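Local coordinates for protein putative 4-Hydroxy-2-oxoglutarate aldolase / 2-dehydro-3-deoxyphosphogluconate aldolase (Yersinia enterocolitica, PDB 3LM7) that is a putative aldolase with a fold of the TIM-barrel type, at residues Asn9-Arg14 and Asp242-Ile247; Gln97-Val102 and Ile151-Asp156; Gly118-Thr123 and Gly127-Ser132; Asp174-Val179 and Phe188-Thr193. One frame throughout, in Å; residues are numbered along the deposited sequence.

Contact 1: residues Asn9-Arg14 and Asp242-Ile247; sequences NYYRDR and DIVKKI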
# COMPACT_ATOMS: atom_id res chain seq x y z
N ASN A 9 -10.69 0.50 9.40
CA ASN A 9 -10.14 -0.84 9.74
C ASN A 9 -10.17 -1.73 8.52
O ASN A 9 -11.03 -2.58 8.36
CB ASN A 9 -11.01 -1.51 10.83
CG ASN A 9 -10.41 -2.86 11.35
OD1 ASN A 9 -9.23 -3.26 11.03
ND2 ASN A 9 -11.23 -3.59 12.17
N TYR A 10 -9.20 -1.56 7.64
CA TYR A 10 -9.18 -2.34 6.45
C TYR A 10 -8.87 -3.78 6.83
O TYR A 10 -8.06 -4.04 7.70
CB TYR A 10 -8.03 -1.91 5.53
CG TYR A 10 -8.10 -0.43 5.15
CD1 TYR A 10 -8.87 -0.00 4.08
CD2 TYR A 10 -7.31 0.52 5.85
CE1 TYR A 10 -8.94 1.37 3.70
CE2 TYR A 10 -7.35 1.86 5.48
CZ TYR A 10 -8.16 2.27 4.41
OH TYR A 10 -8.08 3.61 4.04
N TYR A 11 -9.50 -4.69 6.13
CA TYR A 11 -9.19 -6.09 6.35
C TYR A 11 -7.84 -6.35 5.69
O TYR A 11 -7.66 -6.09 4.46
CB TYR A 11 -10.25 -6.95 5.71
CG TYR A 11 -9.90 -8.45 5.79
CD1 TYR A 11 -10.11 -9.17 7.02
CD2 TYR A 11 -9.41 -9.12 4.67
CE1 TYR A 11 -9.81 -10.56 7.09
CE2 TYR A 11 -9.09 -10.49 4.74
CZ TYR A 11 -9.31 -11.19 5.95
OH TYR A 11 -8.99 -12.51 5.98
N ARG A 12 -6.90 -6.91 6.47
CA ARG A 12 -5.51 -7.14 5.99
C ARG A 12 -4.93 -5.97 5.22
O ARG A 12 -4.21 -6.14 4.21
CB ARG A 12 -5.42 -8.39 5.09
CG ARG A 12 -5.77 -9.66 5.89
CD ARG A 12 -5.28 -10.90 5.19
NE ARG A 12 -5.58 -11.97 6.13
CZ ARG A 12 -5.40 -13.27 5.89
NH1 ARG A 12 -4.86 -13.64 4.72
NH2 ARG A 12 -5.75 -14.18 6.82
N ASP A 13 -5.25 -4.78 5.70
CA ASP A 13 -4.71 -3.55 5.16
C ASP A 13 -5.01 -3.30 3.74
O ASP A 13 -4.31 -2.49 3.13
CB ASP A 13 -3.20 -3.48 5.33
CG ASP A 13 -2.83 -2.68 6.53
OD1 ASP A 13 -3.28 -1.45 6.63
OD2 ASP A 13 -2.18 -3.31 7.40
N ARG A 14 -6.08 -3.91 3.23
CA ARG A 14 -6.39 -3.76 1.81
C ARG A 14 -7.77 -3.24 1.54
O ARG A 14 -7.93 -2.38 0.67
CB ARG A 14 -6.22 -5.07 1.03
CG ARG A 14 -4.81 -5.60 0.85
CD ARG A 14 -3.91 -4.68 -0.02
NE ARG A 14 -4.23 -4.41 -1.44
CZ ARG A 14 -3.99 -5.23 -2.47
NH1 ARG A 14 -3.57 -6.47 -2.22
NH2 ARG A 14 -4.25 -4.86 -3.73
N ASP A 242 -17.34 -12.25 3.90
CA ASP A 242 -16.84 -13.53 3.46
C ASP A 242 -16.16 -13.45 2.07
O ASP A 242 -15.13 -14.11 1.85
CB ASP A 242 -17.96 -14.58 3.42
CG ASP A 242 -18.44 -15.00 4.80
OD1 ASP A 242 -17.75 -14.71 5.77
OD2 ASP A 242 -19.56 -15.57 4.91
N ILE A 243 -16.72 -12.69 1.13
CA ILE A 243 -16.03 -12.51 -0.18
C ILE A 243 -14.67 -11.82 0.02
O ILE A 243 -13.61 -12.21 -0.54
CB ILE A 243 -16.92 -11.66 -1.16
CG1 ILE A 243 -18.18 -12.47 -1.52
CG2 ILE A 243 -16.13 -11.27 -2.44
CD1 ILE A 243 -19.26 -11.64 -2.23
N VAL A 244 -14.67 -10.77 0.85
CA VAL A 244 -13.43 -10.04 1.11
C VAL A 244 -12.36 -11.04 1.66
O VAL A 244 -11.21 -11.12 1.15
CB VAL A 244 -13.65 -8.90 2.09
CG1 VAL A 244 -12.30 -8.30 2.54
CG2 VAL A 244 -14.61 -7.77 1.42
N LYS A 245 -12.75 -11.86 2.65
CA LYS A 245 -11.78 -12.81 3.21
C LYS A 245 -11.30 -13.82 2.19
O LYS A 245 -10.15 -14.33 2.26
CB LYS A 245 -12.41 -13.58 4.39
CG LYS A 245 -12.58 -12.71 5.59
CD LYS A 245 -13.26 -13.52 6.73
CE LYS A 245 -13.33 -12.64 7.96
NZ LYS A 245 -13.76 -13.47 9.14
N LYS A 246 -12.17 -14.13 1.23
CA LYS A 246 -11.80 -15.09 0.16
C LYS A 246 -10.77 -14.47 -0.74
O LYS A 246 -9.78 -15.14 -1.14
CB LYS A 246 -13.05 -15.52 -0.69
CG LYS A 246 -12.74 -16.63 -1.71
CD LYS A 246 -13.98 -17.12 -2.49
CE LYS A 246 -14.58 -15.99 -3.31
NZ LYS A 246 -15.75 -16.43 -4.13
N ILE A 247 -10.98 -13.21 -1.12
CA ILE A 247 -10.15 -12.67 -2.21
C ILE A 247 -8.94 -11.87 -1.74
O ILE A 247 -7.97 -11.66 -2.52
CB ILE A 247 -10.99 -11.86 -3.27
CG1 ILE A 247 -11.56 -10.60 -2.62
CG2 ILE A 247 -12.12 -12.76 -3.88
CD1 ILE A 247 -12.38 -9.77 -3.61
O HOH W 1 -8.13 -13.72 3.84
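Y11 reaches across to the last helix of the chain and brings its ring up to V244 and K245. The apolar part is made first by V244 CG1, which sits 3.7 Å from Y11 CD2 and also comes near CB and CG at the root of the ring, while the two side chains run past each other in opposite directions. Farther out, the lysine chain crosses the tyrosine at about a right angle, and K245 CG lies 3.6 Å from Y11 OH. Both neighbours meet the ring obliquely. What carries it there is chi1 of Y11 (175°): CG stands opposite the backbone N, and the ring swings out of the loop toward the helix.

The polar part runs through one water molecule. Y11 OH donates to it at 2.6 Å, and the water in turn donates to the backbone K245 O, also at 2.6 Å, so the phenol is joined to the helix backbone with no direct hydrogen bond between the segments. R12 flanks this bridge. Its CG packs 3.6 Å above one face of the Y11 ring, offset toward the rim, and the water lies 3.3 Å above the plane of its guanidinium, over the centre. The charged end of K245 turns elsewhere, to a salt bridge with E35.

H37 meets the Y11 ring edge to face, and V248 packs on it as well. In the fold, the contact fastens the loop before strand 17-20 to helix 234-247; that helix in turn sets I243 and I247 against helix 201-211, with K246 paired to E202 beside them.

Contact 2: residues Gln97-Val102 and Ile151-Asp156; sequences QVFTGV and IAMLKD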
# COMPACT_ATOMS: atom_id res chain seq x y z
N GLN A 97 -16.51 13.38 -0.37
CA GLN A 97 -16.58 14.73 -0.93
C GLN A 97 -16.75 14.72 -2.46
O GLN A 97 -16.42 13.74 -3.11
CB GLN A 97 -15.33 15.60 -0.60
CG GLN A 97 -15.46 16.48 0.69
CD GLN A 97 -16.58 17.50 0.56
OE1 GLN A 97 -17.18 17.65 -0.52
NE2 GLN A 97 -16.95 18.12 1.67
N VAL A 98 -17.21 15.86 -3.01
CA VAL A 98 -17.11 16.12 -4.45
C VAL A 98 -15.74 16.75 -4.74
O VAL A 98 -15.05 17.18 -3.82
CB VAL A 98 -18.27 17.00 -4.97
CG1 VAL A 98 -19.59 16.19 -4.76
CG2 VAL A 98 -18.31 18.39 -4.31
N PHE A 99 -15.35 16.77 -6.00
CA PHE A 99 -13.96 17.08 -6.36
C PHE A 99 -13.60 18.46 -5.76
O PHE A 99 -12.46 18.66 -5.27
CB PHE A 99 -13.88 17.06 -7.91
CG PHE A 99 -12.50 17.36 -8.46
CD1 PHE A 99 -11.64 16.32 -8.73
CD2 PHE A 99 -12.09 18.70 -8.71
CE1 PHE A 99 -10.32 16.56 -9.24
CE2 PHE A 99 -10.79 18.97 -9.19
CZ PHE A 99 -9.92 17.88 -9.49
N THR A 100 -14.56 19.39 -5.78
CA THR A 100 -14.26 20.79 -5.42
C THR A 100 -14.38 20.99 -3.90
O THR A 100 -14.23 22.09 -3.41
CB THR A 100 -15.30 21.72 -6.10
OG1 THR A 100 -16.65 21.19 -5.89
CG2 THR A 100 -15.04 21.77 -7.61
N GLY A 101 -14.66 19.93 -3.16
CA GLY A 101 -14.77 20.02 -1.71
C GLY A 101 -13.64 19.33 -0.97
O GLY A 101 -13.52 19.49 0.28
N VAL A 102 -12.75 18.65 -1.70
CA VAL A 102 -11.66 17.88 -1.05
C VAL A 102 -10.66 18.76 -0.29
O VAL A 102 -10.29 18.45 0.85
CB VAL A 102 -10.91 17.10 -2.12
CG1 VAL A 102 -9.53 16.53 -1.58
CG2 VAL A 102 -11.79 15.99 -2.69
N ILE A 151 -6.05 12.39 -10.71
CA ILE A 151 -5.43 11.86 -9.48
C ILE A 151 -4.43 12.87 -8.90
O ILE A 151 -4.40 13.17 -7.67
CB ILE A 151 -4.71 10.51 -9.75
CG1 ILE A 151 -5.80 9.40 -9.90
CG2 ILE A 151 -3.81 10.17 -8.60
CD1 ILE A 151 -5.23 8.10 -10.55
N ALA A 152 -3.58 13.42 -9.78
CA ALA A 152 -2.58 14.37 -9.26
C ALA A 152 -3.28 15.60 -8.63
O ALA A 152 -2.80 16.17 -7.64
CB ALA A 152 -1.62 14.81 -10.42
N MSE A 153 -4.36 16.07 -9.27
CA MSE A 153 -5.11 17.24 -8.67
C MSE A 153 -5.72 16.86 -7.30
O MSE A 153 -5.65 17.66 -6.34
CB MSE A 153 -6.22 17.74 -9.63
CG MSE A 153 -5.61 18.30 -10.88
SE MSE A 153 -6.95 18.79 -12.22
CE MSE A 153 -7.61 20.40 -11.37
N LEU A 154 -6.32 15.67 -7.20
CA LEU A 154 -6.84 15.18 -5.88
C LEU A 154 -5.72 15.16 -4.83
O LEU A 154 -5.91 15.69 -3.71
CB LEU A 154 -7.44 13.78 -6.06
CG LEU A 154 -8.81 13.84 -6.78
CD1 LEU A 154 -9.32 12.47 -7.09
CD2 LEU A 154 -9.92 14.58 -5.94
N LYS A 155 -4.53 14.63 -5.21
CA LYS A 155 -3.39 14.64 -4.26
C LYS A 155 -3.01 16.06 -3.87
O LYS A 155 -2.80 16.36 -2.67
CB LYS A 155 -2.15 13.96 -4.86
CG LYS A 155 -2.26 12.39 -5.06
CD LYS A 155 -0.89 11.92 -5.68
CE LYS A 155 -0.76 10.42 -5.73
NZ LYS A 155 0.43 10.13 -6.56
N ASP A 156 -2.93 16.95 -4.87
CA ASP A 156 -2.58 18.35 -4.61
C ASP A 156 -3.59 18.98 -3.66
O ASP A 156 -3.26 19.93 -2.90
CB ASP A 156 -2.60 19.17 -5.92
CG ASP A 156 -1.40 18.89 -6.81
OD1 ASP A 156 -0.35 18.48 -6.27
OD2 ASP A 156 -1.50 19.16 -8.04
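F99 meets M153 and L154 from a turn whose start is held at Q97 OE1, an atom gripped by two groups. One is V98 N, at 3.1 Å with a bent N-H...O angle of 139°, approaching in the carbonyl plane on a lone pair; the other is S80 OG. With NE2 of the same amide bonded to S105 OG, the Q97 side chain is fixed through both its polar atoms.

The contact itself is apolar. F99 has CG anti to its own N (chi1 -180°), which sends the ring out toward helix 147-156, where it lodges against two successive residues. M153 CB comes to the ring edge, near its plane, 3.7 Å from F99 CZ. M153 is modelled as selenomethionine, and its chain bends at chi3 (75°), bringing CE within 3.9 Å of the same F99 CZ. The selenium lies 5.5 Å from the ring centroid, well off the normal, in an oblique Met-aromatic contact. L154 CD2 comes in obliquely, 3.7 Å from F99 CD1. That methyl also touches V102, whose CG2 lies 4.0 Å from L154 CD2, so it is shared between the ring and the first residue of helix 102-109.

I131 and M157 pack on F99 from outside the two segments, and F99 N is bonded to T133 OG1. L154 also touches V162 of strand 161-164. The contact joins the loop between strand 94-95 and helix 102-109, together with the start of that helix, to helix 147-156; both helices belong to the layer that wraps the parallel strands in a TIM-barrel fold.

Contact 3: residues Gly118-Thr123 and Gly127-Ser132; sequences GLISPT and GYVKIS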
# COMPACT_ATOMS: atom_id res chain seq x y z
N GLY A 118 -12.80 11.83 -3.39
CA GLY A 118 -13.18 12.94 -4.25
C GLY A 118 -13.97 12.30 -5.39
O GLY A 118 -13.46 11.42 -6.07
N LEU A 119 -15.18 12.78 -5.60
CA LEU A 119 -16.09 12.19 -6.59
C LEU A 119 -15.73 12.67 -7.99
O LEU A 119 -15.72 13.89 -8.25
CB LEU A 119 -17.55 12.59 -6.28
CG LEU A 119 -18.66 11.72 -6.97
CD1 LEU A 119 -20.07 11.98 -6.24
CD2 LEU A 119 -18.76 12.08 -8.45
N ILE A 120 -15.39 11.71 -8.86
CA ILE A 120 -15.16 11.93 -10.25
C ILE A 120 -15.86 10.81 -11.01
O ILE A 120 -16.18 9.72 -10.41
CB ILE A 120 -13.62 11.93 -10.63
CG1 ILE A 120 -13.04 10.52 -10.50
CG2 ILE A 120 -12.83 13.00 -9.78
CD1 ILE A 120 -11.48 10.47 -10.86
N SER A 121 -16.16 11.06 -12.31
CA SER A 121 -17.22 10.27 -12.92
C SER A 121 -16.81 9.74 -14.30
O SER A 121 -16.05 10.37 -15.03
CB SER A 121 -18.51 11.14 -13.03
OG SER A 121 -18.88 11.62 -11.72
N PRO A 122 -17.37 8.57 -14.69
CA PRO A 122 -17.26 8.01 -16.03
C PRO A 122 -17.67 9.02 -17.12
O PRO A 122 -18.50 9.89 -16.88
CB PRO A 122 -18.29 6.85 -16.01
CG PRO A 122 -18.37 6.43 -14.65
CD PRO A 122 -18.20 7.72 -13.82
N THR A 123 -17.06 8.90 -18.28
CA THR A 123 -17.34 9.77 -19.41
C THR A 123 -17.73 8.98 -20.63
O THR A 123 -18.05 9.57 -21.64
CB THR A 123 -16.07 10.56 -19.80
OG1 THR A 123 -15.02 9.66 -20.09
CG2 THR A 123 -15.62 11.55 -18.70
N GLY A 127 -9.77 6.27 -19.93
CA GLY A 127 -8.69 7.20 -19.61
C GLY A 127 -9.06 8.65 -19.27
O GLY A 127 -8.16 9.45 -18.92
N TYR A 128 -10.34 8.98 -19.35
CA TYR A 128 -10.83 10.37 -19.17
C TYR A 128 -11.99 10.41 -18.18
O TYR A 128 -12.93 9.62 -18.31
CB TYR A 128 -11.28 11.01 -20.54
CG TYR A 128 -10.05 11.14 -21.42
CD1 TYR A 128 -9.22 12.27 -21.37
CD2 TYR A 128 -9.66 10.05 -22.22
CE1 TYR A 128 -8.02 12.33 -22.16
CE2 TYR A 128 -8.46 10.08 -22.97
CZ TYR A 128 -7.67 11.21 -22.95
OH TYR A 128 -6.56 11.15 -23.74
N VAL A 129 -11.94 11.35 -17.21
CA VAL A 129 -12.93 11.41 -16.18
C VAL A 129 -13.49 12.84 -16.02
O VAL A 129 -12.79 13.84 -16.32
CB VAL A 129 -12.34 11.00 -14.81
CG1 VAL A 129 -12.21 9.48 -14.66
CG2 VAL A 129 -10.99 11.83 -14.48
N LYS A 130 -14.72 12.93 -15.54
CA LYS A 130 -15.39 14.26 -15.34
C LYS A 130 -15.15 14.67 -13.90
O LYS A 130 -15.31 13.86 -12.97
CB LYS A 130 -16.85 14.08 -15.59
CG LYS A 130 -17.70 15.27 -15.13
CD LYS A 130 -19.20 14.98 -15.51
CE LYS A 130 -20.11 15.92 -14.75
NZ LYS A 130 -21.52 15.91 -15.34
N ILE A 131 -14.69 15.89 -13.72
CA ILE A 131 -14.27 16.39 -12.39
C ILE A 131 -15.06 17.59 -11.95
O ILE A 131 -14.83 18.07 -10.85
CB ILE A 131 -12.70 16.71 -12.27
CG1 ILE A 131 -12.30 17.82 -13.28
CG2 ILE A 131 -11.86 15.50 -12.68
CD1 ILE A 131 -10.85 18.31 -13.09
N SER A 132 -15.96 18.09 -12.80
CA SER A 132 -16.80 19.24 -12.46
C SER A 132 -18.03 18.72 -11.67
O SER A 132 -19.17 18.82 -12.16
CB SER A 132 -17.27 19.96 -13.75
OG SER A 132 -17.75 18.96 -14.69
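S121 and K130 form a single antiparallel beta bridge, a hydrogen-bonded pair, where the chain doubles back after barrel strand 115-120 to meet strand 128-130. The two bonds of the pair differ in shape: K130 N points almost straight at S121 O (2.9 Å, N-H...O 172°), whereas S121 N reaches K130 O at 3.0 Å with a more bent approach. A CA-H...O contact backs up the second, with I120 CA 3.3 Å from K130 O.

Side chains close around this bridge. I120 has CG1 tucked between its N and its carbonyl carbon (chi1 70°), which aims CD1 at V129; I120 CD1 to V129 CG2 is 3.9 Å. Its other branch, CG2, meets CG2 of I131. At the far end, T123 packs its methyl against the backbone of V129 and K130, while its hydroxyl donates to Y128 O.

A second shell holds these groups. V129 and I131 rest on helix 147-156, and I120 also touches F99. S121 OG is bonded to F165 O, and the extended chain of K130 ends in a salt bridge to D142. T123 OG1 is hydrogen-bonded to K125 N as well, within the intervening loop, and T123 N to E175 OE1 on helix 173-185. The bond from T123 OG1 to Y128 O is short, 2.7 Å, with the hydroxyl lifted 48° out of the carbonyl plane.

Contact 4: residues Asp174-Val179 and Phe188-Thr193; sequences DEYRFV and FWLEPT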
# COMPACT_ATOMS: atom_id res chain seq x y z
N ASP A 174 -14.54 -1.18 -18.44
CA ASP A 174 -13.29 -0.78 -19.07
C ASP A 174 -12.77 0.54 -18.50
O ASP A 174 -11.53 0.68 -18.31
CB ASP A 174 -13.47 -0.67 -20.57
CG ASP A 174 -13.67 -2.03 -21.21
OD1 ASP A 174 -13.27 -3.04 -20.57
OD2 ASP A 174 -14.21 -2.04 -22.31
N GLU A 175 -13.67 1.50 -18.27
CA GLU A 175 -13.20 2.76 -17.61
C GLU A 175 -12.68 2.55 -16.19
O GLU A 175 -11.68 3.14 -15.79
CB GLU A 175 -14.28 3.84 -17.58
CG GLU A 175 -14.62 4.40 -19.00
CD GLU A 175 -15.82 5.32 -18.94
OE1 GLU A 175 -15.65 6.44 -18.44
OE2 GLU A 175 -16.93 4.93 -19.37
N TYR A 176 -13.41 1.73 -15.43
CA TYR A 176 -13.07 1.42 -14.05
C TYR A 176 -11.70 0.75 -14.00
O TYR A 176 -10.87 1.11 -13.15
CB TYR A 176 -14.17 0.57 -13.41
CG TYR A 176 -13.84 -0.02 -12.06
CD1 TYR A 176 -13.58 0.82 -10.95
CD2 TYR A 176 -13.85 -1.38 -11.88
CE1 TYR A 176 -13.28 0.30 -9.71
CE2 TYR A 176 -13.56 -1.97 -10.58
CZ TYR A 176 -13.26 -1.11 -9.53
OH TYR A 176 -12.99 -1.60 -8.27
N ARG A 177 -11.46 -0.17 -14.92
CA ARG A 177 -10.25 -0.94 -14.86
C ARG A 177 -9.04 0.02 -15.06
O ARG A 177 -7.99 -0.10 -14.42
CB ARG A 177 -10.26 -2.05 -15.94
CG ARG A 177 -8.98 -2.96 -15.80
CD ARG A 177 -8.96 -4.15 -16.82
NE ARG A 177 -10.30 -4.74 -17.03
CZ ARG A 177 -11.11 -4.46 -18.06
NH1 ARG A 177 -10.76 -3.59 -19.08
NH2 ARG A 177 -12.29 -5.07 -18.10
N PHE A 178 -9.21 0.92 -16.02
CA PHE A 178 -8.19 1.90 -16.31
C PHE A 178 -7.91 2.74 -15.07
O PHE A 178 -6.75 3.01 -14.77
CB PHE A 178 -8.62 2.81 -17.48
CG PHE A 178 -7.50 3.71 -17.98
CD1 PHE A 178 -6.75 3.37 -19.08
CD2 PHE A 178 -7.21 4.91 -17.30
CE1 PHE A 178 -5.69 4.25 -19.51
CE2 PHE A 178 -6.17 5.77 -17.75
CZ PHE A 178 -5.42 5.45 -18.84
N VAL A 179 -8.95 3.22 -14.42
CA VAL A 179 -8.79 4.05 -13.18
C VAL A 179 -8.03 3.25 -12.11
O VAL A 179 -7.15 3.81 -11.43
CB VAL A 179 -10.15 4.52 -12.66
CG1 VAL A 179 -10.09 5.15 -11.27
CG2 VAL A 179 -10.77 5.60 -13.68
N PHE A 188 -2.45 5.62 -5.27
CA PHE A 188 -3.69 6.28 -4.80
C PHE A 188 -4.78 5.22 -4.59
O PHE A 188 -4.68 4.08 -5.06
CB PHE A 188 -4.16 7.35 -5.81
CG PHE A 188 -4.90 8.51 -5.20
CD1 PHE A 188 -4.28 9.34 -4.24
CD2 PHE A 188 -6.20 8.84 -5.65
CE1 PHE A 188 -4.97 10.46 -3.69
CE2 PHE A 188 -6.86 9.99 -5.13
CZ PHE A 188 -6.23 10.80 -4.15
N TRP A 189 -5.78 5.56 -3.78
CA TRP A 189 -6.80 4.60 -3.34
C TRP A 189 -8.07 4.77 -4.12
O TRP A 189 -8.28 5.79 -4.79
CB TRP A 189 -7.04 4.79 -1.83
CG TRP A 189 -5.72 4.68 -1.04
CD1 TRP A 189 -4.52 4.07 -1.45
CD2 TRP A 189 -5.49 5.17 0.27
NE1 TRP A 189 -3.58 4.21 -0.47
CE2 TRP A 189 -4.14 4.86 0.61
CE3 TRP A 189 -6.32 5.82 1.23
CZ2 TRP A 189 -3.57 5.21 1.86
CZ3 TRP A 189 -5.72 6.22 2.50
CH2 TRP A 189 -4.35 5.89 2.77
N LEU A 190 -8.96 3.77 -4.04
CA LEU A 190 -10.11 3.76 -4.93
C LEU A 190 -11.39 3.29 -4.24
O LEU A 190 -11.36 2.27 -3.49
CB LEU A 190 -9.79 2.80 -6.10
CG LEU A 190 -10.82 2.66 -7.27
CD1 LEU A 190 -11.25 4.03 -7.83
CD2 LEU A 190 -10.17 1.81 -8.41
N GLU A 191 -12.51 3.98 -4.51
CA GLU A 191 -13.78 3.67 -3.89
C GLU A 191 -14.83 3.49 -4.98
O GLU A 191 -15.52 4.46 -5.36
CB GLU A 191 -14.18 4.80 -2.91
CG GLU A 191 -13.00 5.22 -1.98
CD GLU A 191 -13.45 6.01 -0.79
OE1 GLU A 191 -14.67 6.07 -0.52
OE2 GLU A 191 -12.57 6.47 -0.04
N PRO A 192 -14.94 2.26 -5.53
CA PRO A 192 -15.98 2.06 -6.56
C PRO A 192 -17.37 2.19 -5.96
O PRO A 192 -17.63 1.67 -4.85
CB PRO A 192 -15.75 0.62 -7.04
CG PRO A 192 -15.02 -0.04 -5.91
CD PRO A 192 -14.19 1.02 -5.23
N THR A 193 -18.27 2.90 -6.66
CA THR A 193 -19.57 3.21 -6.03
C THR A 193 -20.60 3.26 -7.17
O THR A 193 -20.36 3.91 -8.23
CB THR A 193 -19.62 4.62 -5.39
OG1 THR A 193 -18.56 4.80 -4.44
CG2 THR A 193 -20.93 4.90 -4.66
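Y176 of helix 173-185 packs against L190 and P192 of strand 189-192, the helix running back at 159° to the strand, with 10.7 Å between the axes of the short segments. Here the packing is close. The ring carbon Y176 CE1 lies 3.7 Å from L190 CD2, and P192 CB approaches that same carbon. Farther along, P192 CG is 3.5 Å from Y176 OH. Both partners come in obliquely to the ring. One turn on, V179 CG1 touches L190 CD1 at 3.8 Å, so the two methyls of L190 divide between valine and tyrosine. L190 CG is anti to N (chi1 -176°), and the fork opens toward the helix.

The outer side of the helix is of another kind. D174 is exposed, and its OD1 takes a salt bridge from R177 NH1 (3.0 Å), meeting the guanidinium at its edge, in plane; neither residue touches the strand.

Strand 189-192 shows the alternation expected of a barrel strand. L190 and P192 face the helix of this beta-alpha-beta unit, while E191 points the other way, where H94, N117 and H219 all bond to its OE1. I207 and A208 of helix 201-211 also pack on Y176. With no hydrogen bond between the segments, close apolar fit does the joining, and the hydroxyl at this interface, Y176 OH, is hydrogen-bonded to I204 O.

In the fold
Contacts 2 and 4 are the core pair, apolar and without hydrogen bonds between their segments; all four touching residues of contact 4 are buried. Contact 4 joins a barrel strand to its covering helix, whereas contact 2 ties a strand-to-helix loop to an outer helix, and F188 connects the two by packing on L154. Contact 3, only partly buried, relies on backbone bonds and brings strand 128-130 against segment 118-123; it borders contact 2 through F99 and contact 4 through E175. Contact 1 lies across the chain's centre from contact 2, about 26 Å between centres, yet touches contact 4 where Y10 packs on W189. Partly buried, it alone uses a bridging water.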